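Local coordinates for protein MCG133388, isoform CRA_f (Mus musculus, PDB 4ZPO) that probably mediates calcium-dependent cell adhesion as a clustered protocadherin and may take part in establishing and maintaining specific neuronal connections in the brain, at residues 30-36 / 48-52; 42-48 / 75-79; 286-292 / 303-309. All coordinates share one frame; numbering follows the deposited sequence.

Contact 1: residues 30-36 / 48-52; sequences LLSRRLR and LSLVS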
loop_
_atom_site.group_PDB
_atom_site.type_symbol
_atom_site.label_atom_id
_atom_site.label_comp_id
_atom_site.label_asym_id
_atom_site.label_seq_id
_atom_site.Cartn_x
_atom_site.Cartn_y
_atom_site.Cartn_z
ATOM N N LEU A 30 2.970 -24.651 -57.736
ATOM C CA LEU A 30 2.045 -24.128 -56.738
ATOM C C LEU A 30 0.591 -24.390 -57.122
ATOM O O LEU A 30 -0.262 -24.581 -56.255
ATOM C CB LEU A 30 2.269 -22.625 -56.535
ATOM C CG LEU A 30 3.479 -22.178 -55.707
ATOM C CD1 LEU A 30 4.797 -22.407 -56.439
ATOM C CD2 LEU A 30 3.337 -20.720 -55.308
ATOM N N LEU A 31 0.314 -24.398 -58.423
ATOM C CA LEU A 31 -1.035 -24.651 -58.916
ATOM C C LEU A 31 -1.273 -26.136 -59.171
ATOM O O LEU A 31 -2.288 -26.691 -58.747
ATOM C CB LEU A 31 -1.295 -23.855 -60.196
ATOM C CG LEU A 31 -1.622 -22.371 -60.029
ATOM C CD1 LEU A 31 -1.686 -21.681 -61.381
ATOM C CD2 LEU A 31 -2.933 -22.203 -59.278
ATOM N N SER A 32 -0.332 -26.769 -59.866
ATOM C CA SER A 32 -0.454 -28.175 -60.243
ATOM C C SER A 32 -0.563 -29.093 -59.029
ATOM O O SER A 32 -1.311 -30.070 -59.045
ATOM C CB SER A 32 0.737 -28.597 -61.107
ATOM O OG SER A 32 0.797 -27.834 -62.300
ATOM N N ARG A 33 0.186 -28.778 -57.978
ATOM C CA ARG A 33 0.164 -29.587 -56.766
ATOM C C ARG A 33 -0.770 -28.990 -55.718
ATOM O O ARG A 33 -0.862 -29.494 -54.599
ATOM C CB ARG A 33 1.575 -29.742 -56.197
ATOM C CG ARG A 33 2.549 -30.416 -57.151
ATOM C CD ARG A 33 3.811 -30.863 -56.434
ATOM N NE ARG A 33 3.525 -31.859 -55.406
ATOM C CZ ARG A 33 4.450 -32.436 -54.647
ATOM N NH1 ARG A 33 5.729 -32.121 -54.802
ATOM N NH2 ARG A 33 4.098 -33.330 -53.733
ATOM N N ARG A 34 -1.457 -27.914 -56.098
ATOM C CA ARG A 34 -2.468 -27.279 -55.253
ATOM C C ARG A 34 -1.947 -26.919 -53.864
ATOM O O ARG A 34 -2.310 -27.553 -52.875
ATOM C CB ARG A 34 -3.692 -28.188 -55.125
ATOM C CG ARG A 34 -4.571 -28.223 -56.363
ATOM C CD ARG A 34 -5.618 -29.321 -56.263
ATOM N NE ARG A 34 -6.763 -29.068 -57.132
ATOM C CZ ARG A 34 -7.751 -29.932 -57.335
ATOM N NH1 ARG A 34 -7.731 -31.116 -56.738
ATOM N NH2 ARG A 34 -8.756 -29.615 -58.140
ATOM N N LEU A 35 -1.092 -25.902 -53.800
ATOM C CA LEU A 35 -0.575 -25.417 -52.526
ATOM C C LEU A 35 -1.738 -24.911 -51.680
ATOM O O LEU A 35 -2.633 -24.235 -52.186
ATOM C CB LEU A 35 0.467 -24.320 -52.745
ATOM C CG LEU A 35 1.391 -24.022 -51.565
ATOM C CD1 LEU A 35 2.023 -25.303 -51.044
ATOM C CD2 LEU A 35 2.461 -23.022 -51.974
ATOM N N ARG A 36 -1.726 -25.243 -50.393
ATOM C CA ARG A 36 -2.923 -25.096 -49.578
ATOM C C ARG A 36 -2.634 -25.182 -48.082
ATOM O O ARG A 36 -1.770 -25.947 -47.653
ATOM C CB ARG A 36 -3.933 -26.177 -49.978
ATOM C CG ARG A 36 -5.270 -26.129 -49.270
ATOM C CD ARG A 36 -5.844 -27.532 -49.161
ATOM N NE ARG A 36 -5.496 -28.341 -50.326
ATOM C CZ ARG A 36 -5.690 -29.654 -50.413
ATOM N NH1 ARG A 36 -6.232 -30.316 -49.400
ATOM N NH2 ARG A 36 -5.339 -30.305 -51.513
ATOM N N LEU A 48 -1.610 -18.378 -47.216
ATOM C CA LEU A 48 -0.605 -18.932 -48.110
ATOM C C LEU A 48 -0.879 -18.483 -49.541
ATOM O O LEU A 48 -1.907 -18.826 -50.122
ATOM C CB LEU A 48 -0.581 -20.456 -48.013
ATOM C CG LEU A 48 0.604 -21.178 -48.654
ATOM C CD1 LEU A 48 1.915 -20.587 -48.171
ATOM C CD2 LEU A 48 0.538 -22.662 -48.338
ATOM N N SER A 49 0.042 -17.704 -50.099
ATOM C CA SER A 49 -0.137 -17.135 -51.430
ATOM C C SER A 49 0.165 -18.148 -52.530
ATOM O O SER A 49 1.065 -18.974 -52.396
ATOM C CB SER A 49 0.751 -15.900 -51.602
ATOM O OG SER A 49 0.552 -15.298 -52.870
ATOM N N LEU A 50 -0.601 -18.082 -53.615
ATOM C CA LEU A 50 -0.351 -18.922 -54.782
ATOM C C LEU A 50 0.586 -18.217 -55.753
ATOM O O LEU A 50 1.067 -18.818 -56.712
ATOM C CB LEU A 50 -1.662 -19.283 -55.485
ATOM C CG LEU A 50 -2.578 -20.288 -54.786
ATOM C CD1 LEU A 50 -3.831 -20.532 -55.614
ATOM C CD2 LEU A 50 -1.842 -21.593 -54.524
ATOM N N VAL A 51 0.838 -16.937 -55.496
ATOM C CA VAL A 51 1.713 -16.140 -56.348
ATOM C C VAL A 51 3.154 -16.179 -55.852
ATOM O O VAL A 51 4.042 -16.690 -56.533
ATOM C CB VAL A 51 1.247 -14.672 -56.421
ATOM C CG1 VAL A 51 2.203 -13.855 -57.280
ATOM C CG2 VAL A 51 -0.166 -14.591 -56.965
ATOM N N SER A 52 3.378 -15.632 -54.662
ATOM C CA SER A 52 4.714 -15.580 -54.084
ATOM C C SER A 52 5.069 -16.886 -53.380
ATOM O O SER A 52 6.245 -17.208 -53.209
ATOM C CB SER A 52 4.826 -14.410 -53.105
ATOM O OG SER A 52 3.879 -14.531 -52.059
#
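Leu48 meets Leu35 just beyond a Schellman motif that closes the short helix 29-32 in the first cadherin repeat of the chain. Arg34, with positive phi, leaves the helix; Leu35 N returns a bond of 2.9 Å to Leu30 O, and Arg34 N a weaker one to Leu31 O. Helix end and following turn together bring Leu30, the end of Leu31 and Leu35 against the loop that joins strands 46-48 and 54-57. At the end of strand 46-48, Leu48 crosses Leu35 at about a right angle, CD2 of Leu48 lying 3.6 Å from CG of Leu35. Both leucines carry CG anti to the backbone N (chi1 -162° in Leu35), which sets their branches against each other, with Leu25 and Val79 packing on Leu35 and Val19 on Leu48. The Ser49 CB points away from the helix end, and its hydroxyl organises the loop instead: OG accepts from Val51 N at 3.1 Å in an ST turn, and weakly from Ser52 N. Leu50 gives up the most surface to segment 30-36. Its CD2 sits 3.6 Å from Leu35 O and also touches Leu35 CB, while Leu50 CD1 lies 4.1 Å from Leu31 CD2, these two side chains again nearly perpendicular. No hydrogen bond joins the segments, so the fit depends on apolar packing; the charged end of Arg36 is drawn off to Glu82. Leu30 completes the contact from the helix side, where its CD2 meets a run of loop carbonyls: Leu50 O at 3.3 Å and, one residue on, Val51 O at 4.3 Å from that same Leu30 CD2.

Contact 2: residues 42-48 / 75-79; sequences NGRYFSL and LPVQV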
loop_
_atom_site.group_PDB
_atom_site.type_symbol
_atom_site.label_atom_id
_atom_site.label_comp_id
_atom_site.label_asym_id
_atom_site.label_seq_id
_atom_site.Cartn_x
_atom_site.Cartn_y
_atom_site.Cartn_z
ATOM N N ASN A 42 -6.559 -22.958 -39.812
ATOM C CA ASN A 42 -5.172 -22.595 -40.088
ATOM C C ASN A 42 -5.057 -21.226 -40.747
ATOM O O ASN A 42 -4.088 -20.501 -40.526
ATOM C CB ASN A 42 -4.513 -23.653 -40.975
ATOM C CG ASN A 42 -4.538 -25.032 -40.352
ATOM O OD1 ASN A 42 -5.559 -25.719 -40.376
ATOM N ND2 ASN A 42 -3.409 -25.448 -39.792
ATOM N N GLY A 43 -6.055 -20.879 -41.553
ATOM C CA GLY A 43 -6.053 -19.620 -42.275
ATOM C C GLY A 43 -6.653 -18.468 -41.494
ATOM O O GLY A 43 -6.883 -17.392 -42.046
ATOM N N ARG A 44 -6.911 -18.693 -40.209
ATOM C CA ARG A 44 -7.464 -17.651 -39.352
ATOM C C ARG A 44 -6.468 -16.512 -39.163
ATOM O O ARG A 44 -6.829 -15.338 -39.253
ATOM C CB ARG A 44 -7.868 -18.224 -37.992
ATOM C CG ARG A 44 -8.345 -17.173 -37.000
ATOM C CD ARG A 44 -8.667 -17.787 -35.645
ATOM N NE ARG A 44 -9.808 -18.695 -35.707
ATOM C CZ ARG A 44 -11.070 -18.318 -35.531
ATOM N NH1 ARG A 44 -11.356 -17.047 -35.282
ATOM N NH2 ARG A 44 -12.047 -19.211 -35.603
ATOM N N TYR A 45 -5.212 -16.864 -38.908
ATOM C CA TYR A 45 -4.173 -15.868 -38.674
ATOM C C TYR A 45 -3.169 -15.797 -39.821
ATOM O O TYR A 45 -2.371 -14.864 -39.896
ATOM C CB TYR A 45 -3.435 -16.159 -37.365
ATOM C CG TYR A 45 -4.307 -16.103 -36.130
ATOM C CD1 TYR A 45 -4.744 -14.887 -35.618
ATOM C CD2 TYR A 45 -4.682 -17.265 -35.469
ATOM C CE1 TYR A 45 -5.538 -14.832 -34.487
ATOM C CE2 TYR A 45 -5.473 -17.220 -34.336
ATOM C CZ TYR A 45 -5.899 -16.002 -33.849
ATOM O OH TYR A 45 -6.689 -15.953 -32.723
ATOM N N PHE A 46 -3.208 -16.779 -40.716
ATOM C CA PHE A 46 -2.234 -16.843 -41.802
ATOM C C PHE A 46 -2.877 -16.947 -43.183
ATOM O O PHE A 46 -4.063 -17.253 -43.317
ATOM C CB PHE A 46 -1.285 -18.026 -41.594
ATOM C CG PHE A 46 -0.508 -17.962 -40.314
ATOM C CD1 PHE A 46 0.499 -17.027 -40.146
ATOM C CD2 PHE A 46 -0.779 -18.842 -39.282
ATOM C CE1 PHE A 46 1.218 -16.966 -38.966
ATOM C CE2 PHE A 46 -0.063 -18.789 -38.102
ATOM C CZ PHE A 46 0.937 -17.850 -37.944
ATOM N N SER A 47 -2.072 -16.687 -44.209
ATOM C CA SER A 47 -2.505 -16.821 -45.593
ATOM C C SER A 47 -1.356 -17.320 -46.456
ATOM O O SER A 47 -0.259 -16.760 -46.431
ATOM C CB SER A 47 -3.034 -15.491 -46.133
ATOM O OG SER A 47 -4.269 -15.148 -45.530
ATOM N N LEU A 48 -1.610 -18.378 -47.216
ATOM C CA LEU A 48 -0.605 -18.932 -48.110
ATOM C C LEU A 48 -0.879 -18.483 -49.541
ATOM O O LEU A 48 -1.907 -18.826 -50.122
ATOM C CB LEU A 48 -0.581 -20.456 -48.013
ATOM C CG LEU A 48 0.604 -21.178 -48.654
ATOM C CD1 LEU A 48 1.915 -20.587 -48.171
ATOM C CD2 LEU A 48 0.538 -22.662 -48.338
ATOM N N LEU A 75 2.866 -21.969 -32.868
ATOM C CA LEU A 75 1.618 -22.099 -33.609
ATOM C C LEU A 75 1.770 -23.089 -34.757
ATOM O O LEU A 75 2.494 -22.827 -35.717
ATOM C CB LEU A 75 1.167 -20.737 -34.139
ATOM C CG LEU A 75 -0.328 -20.437 -34.027
ATOM C CD1 LEU A 75 -0.766 -20.489 -32.570
ATOM C CD2 LEU A 75 -0.651 -19.081 -34.636
ATOM N N PRO A 76 1.088 -24.240 -34.660
ATOM C CA PRO A 76 1.177 -25.286 -35.682
ATOM C C PRO A 76 0.193 -25.088 -36.834
ATOM O O PRO A 76 -1.011 -24.957 -36.609
ATOM C CB PRO A 76 0.846 -26.557 -34.900
ATOM C CG PRO A 76 -0.104 -26.093 -33.844
ATOM C CD PRO A 76 0.270 -24.663 -33.509
ATOM N N VAL A 77 0.707 -25.061 -38.058
ATOM C CA VAL A 77 -0.148 -25.001 -39.236
ATOM C C VAL A 77 0.133 -26.183 -40.156
ATOM O O VAL A 77 1.195 -26.801 -40.087
ATOM C CB VAL A 77 0.032 -23.685 -40.017
ATOM C CG1 VAL A 77 -0.488 -22.511 -39.203
ATOM C CG2 VAL A 77 1.487 -23.479 -40.389
ATOM N N GLN A 78 -0.832 -26.488 -41.015
ATOM C CA GLN A 78 -0.775 -27.678 -41.852
ATOM C C GLN A 78 -0.731 -27.301 -43.331
ATOM O O GLN A 78 -1.652 -26.666 -43.845
ATOM C CB GLN A 78 -1.981 -28.571 -41.556
ATOM C CG GLN A 78 -1.916 -29.970 -42.136
ATOM C CD GLN A 78 -3.022 -30.858 -41.593
ATOM O OE1 GLN A 78 -3.354 -31.887 -42.178
ATOM N NE2 GLN A 78 -3.597 -30.460 -40.461
ATOM N N VAL A 79 0.347 -27.683 -44.008
ATOM C CA VAL A 79 0.502 -27.379 -45.428
ATOM C C VAL A 79 0.295 -28.626 -46.279
ATOM O O VAL A 79 0.996 -29.624 -46.118
ATOM C CB VAL A 79 1.889 -26.777 -45.729
ATOM C CG1 VAL A 79 2.087 -26.616 -47.228
ATOM C CG2 VAL A 79 2.049 -25.439 -45.018
#
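Phe46 and Leu75 meet obliquely across the interior of the first cadherin repeat, a beta sandwich in which strand 46-48 belongs to one sheet and strand 75-79 to the other. The axes of these short strands approach to 10.2 Å, their directions only 25° from parallel, a spacing that leaves the joining to side chains. With CG anti to its carbonyl carbon (chi1 -60°), the Phe46 ring reaches over to the opposing sheet. Its CE2 approaches Leu75 CD2 to 3.5 Å, and its CD2 comes within 3.7 Å of Val77 CG1; the valine stands across the phenylalanine at about a right angle. Within the ring's own segment, Tyr45 CB lies over one face, toward the rim, and Asn42 O is in plane at its edge. Further along, Leu48 CD2 touches Val79 CG1 at 4.4 Å, while Tyr45 brushes Leu75, a pair on which Leu66 of helix 63-66 also packs. Asn42 comes in beside the backbone of the opposing strand, its ND2 3.3 Å from Val77 CA, with its OD1 hydrogen-bonded to Ser39 OG. The close approach of Asn42 ND2 to Gln78 N is doubtful and is not a hydrogen bond. The chemistry therefore implies cohesion by dispersion and exclusion of water, with directional bonding left to the strands within each sheet, such as Val77 with Val90.

Contact 3: residues 286-292 / 303-309; sequences FYEIHAR and GHCVIQV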
loop_
_atom_site.group_PDB
_atom_site.type_symbol
_atom_site.label_atom_id
_atom_site.label_comp_id
_atom_site.label_asym_id
_atom_site.label_seq_id
_atom_site.Cartn_x
_atom_site.Cartn_y
_atom_site.Cartn_z
ATOM N N PHE A 286 -0.121 28.433 54.930
ATOM C CA PHE A 286 0.034 27.892 53.585
ATOM C C PHE A 286 -0.650 26.540 53.402
ATOM O O PHE A 286 -0.810 25.776 54.355
ATOM C CB PHE A 286 1.519 27.767 53.232
ATOM C CG PHE A 286 2.287 26.848 54.142
ATOM C CD1 PHE A 286 2.807 27.311 55.340
ATOM C CD2 PHE A 286 2.494 25.522 53.797
ATOM C CE1 PHE A 286 3.512 26.470 56.178
ATOM C CE2 PHE A 286 3.200 24.676 54.631
ATOM C CZ PHE A 286 3.710 25.151 55.824
ATOM N N TYR A 287 -1.047 26.255 52.166
ATOM C CA TYR A 287 -1.609 24.959 51.806
ATOM C C TYR A 287 -1.019 24.482 50.483
ATOM O O TYR A 287 -0.901 25.253 49.530
ATOM C CB TYR A 287 -3.134 25.030 51.706
ATOM C CG TYR A 287 -3.822 25.380 53.004
ATOM C CD1 TYR A 287 -3.966 24.438 54.012
ATOM C CD2 TYR A 287 -4.336 26.652 53.218
ATOM C CE1 TYR A 287 -4.596 24.752 55.201
ATOM C CE2 TYR A 287 -4.969 26.977 54.403
ATOM C CZ TYR A 287 -5.095 26.023 55.391
ATOM O OH TYR A 287 -5.725 26.342 56.574
ATOM N N GLU A 288 -0.647 23.208 50.427
ATOM C CA GLU A 288 -0.040 22.645 49.227
ATOM C C GLU A 288 -0.957 21.611 48.578
ATOM O O GLU A 288 -0.965 20.442 48.963
ATOM C CB GLU A 288 1.317 22.026 49.562
ATOM C CG GLU A 288 2.074 21.503 48.358
ATOM C CD GLU A 288 3.504 21.130 48.688
ATOM O OE1 GLU A 288 3.922 20.007 48.337
ATOM O OE2 GLU A 288 4.214 21.962 49.295
ATOM N N ILE A 289 -1.727 22.054 47.590
ATOM C CA ILE A 289 -2.705 21.200 46.925
ATOM C C ILE A 289 -2.077 20.376 45.802
ATOM O O ILE A 289 -1.382 20.911 44.938
ATOM C CB ILE A 289 -3.867 22.030 46.345
ATOM C CG1 ILE A 289 -4.512 22.882 47.441
ATOM C CG2 ILE A 289 -4.902 21.122 45.693
ATOM C CD1 ILE A 289 -5.652 23.743 46.949
ATOM N N HIS A 290 -2.330 19.071 45.825
ATOM C CA HIS A 290 -1.839 18.166 44.795
ATOM C C HIS A 290 -2.940 17.854 43.785
ATOM O O HIS A 290 -3.901 17.151 44.101
ATOM C CB HIS A 290 -1.314 16.874 45.428
ATOM C CG HIS A 290 -0.833 15.860 44.436
ATOM N ND1 HIS A 290 -0.720 14.521 44.741
ATOM C CD2 HIS A 290 -0.428 15.988 43.152
ATOM C CE1 HIS A 290 -0.271 13.867 43.684
ATOM N NE2 HIS A 290 -0.086 14.734 42.705
ATOM N N ALA A 291 -2.794 18.381 42.572
ATOM C CA ALA A 291 -3.777 18.156 41.516
ATOM C C ALA A 291 -3.365 16.990 40.622
ATOM O O ALA A 291 -2.180 16.682 40.495
ATOM C CB ALA A 291 -3.969 19.416 40.691
ATOM N N ARG A 292 -4.351 16.349 40.000
ATOM C CA ARG A 292 -4.097 15.171 39.177
ATOM C C ARG A 292 -5.050 15.106 37.986
ATOM O O ARG A 292 -6.262 15.251 38.142
ATOM C CB ARG A 292 -4.224 13.902 40.023
ATOM C CG ARG A 292 -3.731 12.635 39.349
ATOM C CD ARG A 292 -4.846 11.607 39.228
ATOM N NE ARG A 292 -5.621 11.484 40.461
ATOM C CZ ARG A 292 -5.294 10.692 41.476
ATOM N NH1 ARG A 292 -4.201 9.944 41.416
ATOM N NH2 ARG A 292 -6.062 10.647 42.555
ATOM N N GLY A 303 -1.243 13.107 34.698
ATOM C CA GLY A 303 -0.279 14.164 34.941
ATOM C C GLY A 303 -0.489 14.742 36.325
ATOM O O GLY A 303 -1.496 14.453 36.972
ATOM N N HIS A 304 0.455 15.556 36.785
ATOM C CA HIS A 304 0.388 16.078 38.145
ATOM C C HIS A 304 0.797 17.543 38.238
ATOM O O HIS A 304 1.764 17.975 37.609
ATOM C CB HIS A 304 1.262 15.235 39.075
ATOM C CG HIS A 304 0.875 13.791 39.119
ATOM N ND1 HIS A 304 -0.088 13.303 39.977
ATOM C CD2 HIS A 304 1.313 12.728 38.403
ATOM C CE1 HIS A 304 -0.222 12.002 39.792
ATOM N NE2 HIS A 304 0.617 11.629 38.842
ATOM N N CYS A 305 0.049 18.300 39.033
ATOM C CA CYS A 305 0.348 19.704 39.277
ATOM C C CYS A 305 0.235 20.017 40.760
ATOM O O CYS A 305 -0.817 19.814 41.367
ATOM C CB CYS A 305 -0.590 20.609 38.478
ATOM S SG CYS A 305 -0.352 22.375 38.763
ATOM N N VAL A 306 1.321 20.507 41.344
ATOM C CA VAL A 306 1.309 20.896 42.747
ATOM C C VAL A 306 0.991 22.380 42.881
ATOM O O VAL A 306 1.702 23.227 42.342
ATOM C CB VAL A 306 2.651 20.595 43.432
ATOM C CG1 VAL A 306 2.673 21.189 44.827
ATOM C CG2 VAL A 306 2.895 19.095 43.481
ATOM N N ILE A 307 -0.086 22.687 43.596
ATOM C CA ILE A 307 -0.502 24.070 43.789
ATOM C C ILE A 307 -0.174 24.562 45.192
ATOM O O ILE A 307 -0.655 24.014 46.183
ATOM C CB ILE A 307 -2.007 24.244 43.536
ATOM C CG1 ILE A 307 -2.357 23.808 42.114
ATOM C CG2 ILE A 307 -2.422 25.688 43.774
ATOM C CD1 ILE A 307 -3.807 24.007 41.761
ATOM N N GLN A 308 0.652 25.600 45.266
ATOM C CA GLN A 308 1.024 26.197 46.542
ATOM C C GLN A 308 0.153 27.412 46.841
ATOM O O GLN A 308 0.196 28.411 46.123
ATOM C CB GLN A 308 2.503 26.586 46.542
ATOM C CG GLN A 308 3.451 25.402 46.450
ATOM C CD GLN A 308 4.905 25.820 46.385
ATOM O OE1 GLN A 308 5.225 26.935 45.976
ATOM N NE2 GLN A 308 5.796 24.924 46.794
ATOM N N VAL A 309 -0.639 27.314 47.903
ATOM C CA VAL A 309 -1.551 28.386 48.282
ATOM C C VAL A 309 -1.045 29.130 49.512
ATOM O O VAL A 309 -0.954 28.561 50.597
ATOM C CB VAL A 309 -2.964 27.844 48.568
ATOM C CG1 VAL A 309 -3.886 28.968 48.996
ATOM C CG2 VAL A 309 -3.517 27.130 47.346
#
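Antiparallel pairing makes this contact: strands 286-295 and 302-310 form a beta hairpin in the third cadherin repeat, at the middle of the mixed sheet of its Greek-key sandwich, flanked by strands 217-221 and 248-252. The hydrogen-bonded pairs are Tyr287 with Val309, Ile289 with Ile307 and Ala291 with Cys305. In the first of them, Tyr287 N binds Val309 O at 2.8 Å, and Val309 N returns the bond to Tyr287 O. Between these pairs lie non-hydrogen-bonded ones, where CA-H groups touch carbonyls, as Glu288 CA does Ile307 O at 3.4 Å.

The face with Ile289, Ala291, Cys305, Ile307 and Val309 is turned to the core. There Ile289 CB meets Ile307 CB at 4.0 Å and Ile289 also reaches Val309 diagonally, while Leu233 and Leu235 of strand 231-238 cover Ile307 and Val260 of helix 258-263 covers Ile289. The face with Glu288, His290, Arg292, His304, Val306 and Gln308 is largely polar. Glu288 lays its CG against Val306 CG1 at 3.6 Å. His290, its CG anti to the backbone N (chi1 178°), reaches diagonally past its bridge partner Val306 to His304: His290 NE2 shares a hydrogen bond with His304 ND1 at 3.1 Å, either being a possible donor. The rings meet rim to rim, planes 32° apart. His304 NE2 makes a further, weak bond to Glu302. Replacing His290 by an alanine would probably leave His304 ND1 without this partner and the His304 ring freer to turn. On the next pair Arg292 lies alongside His304, its guanidinium held by Ser251 and by a salt bridge to Asp254. Its aliphatic part does the touching: Arg292 CG rests 3.6 Å from His304 CE1.

Contacts 1 and 2 lie side by side within the first cadherin repeat, their centres about 14 Å apart. They share Leu48, and they also touch directly, Leu35 CD1 lying 4.0 Å from Val79 CG1. Their segments alternate along the chain. Contact 3 belongs to another repeat, with its centre about 108 Å from that of contact 1 and about 95 Å from that of contact 2, on the opposite side of the chain's centre. Calcium lies closer to two of them: the Tyr45 side chain of contact 2 is about 11 Å from a bound ion, and Gly303 of contact 3 about 10 Å from another. Contact 1 is remote from the calcium sites.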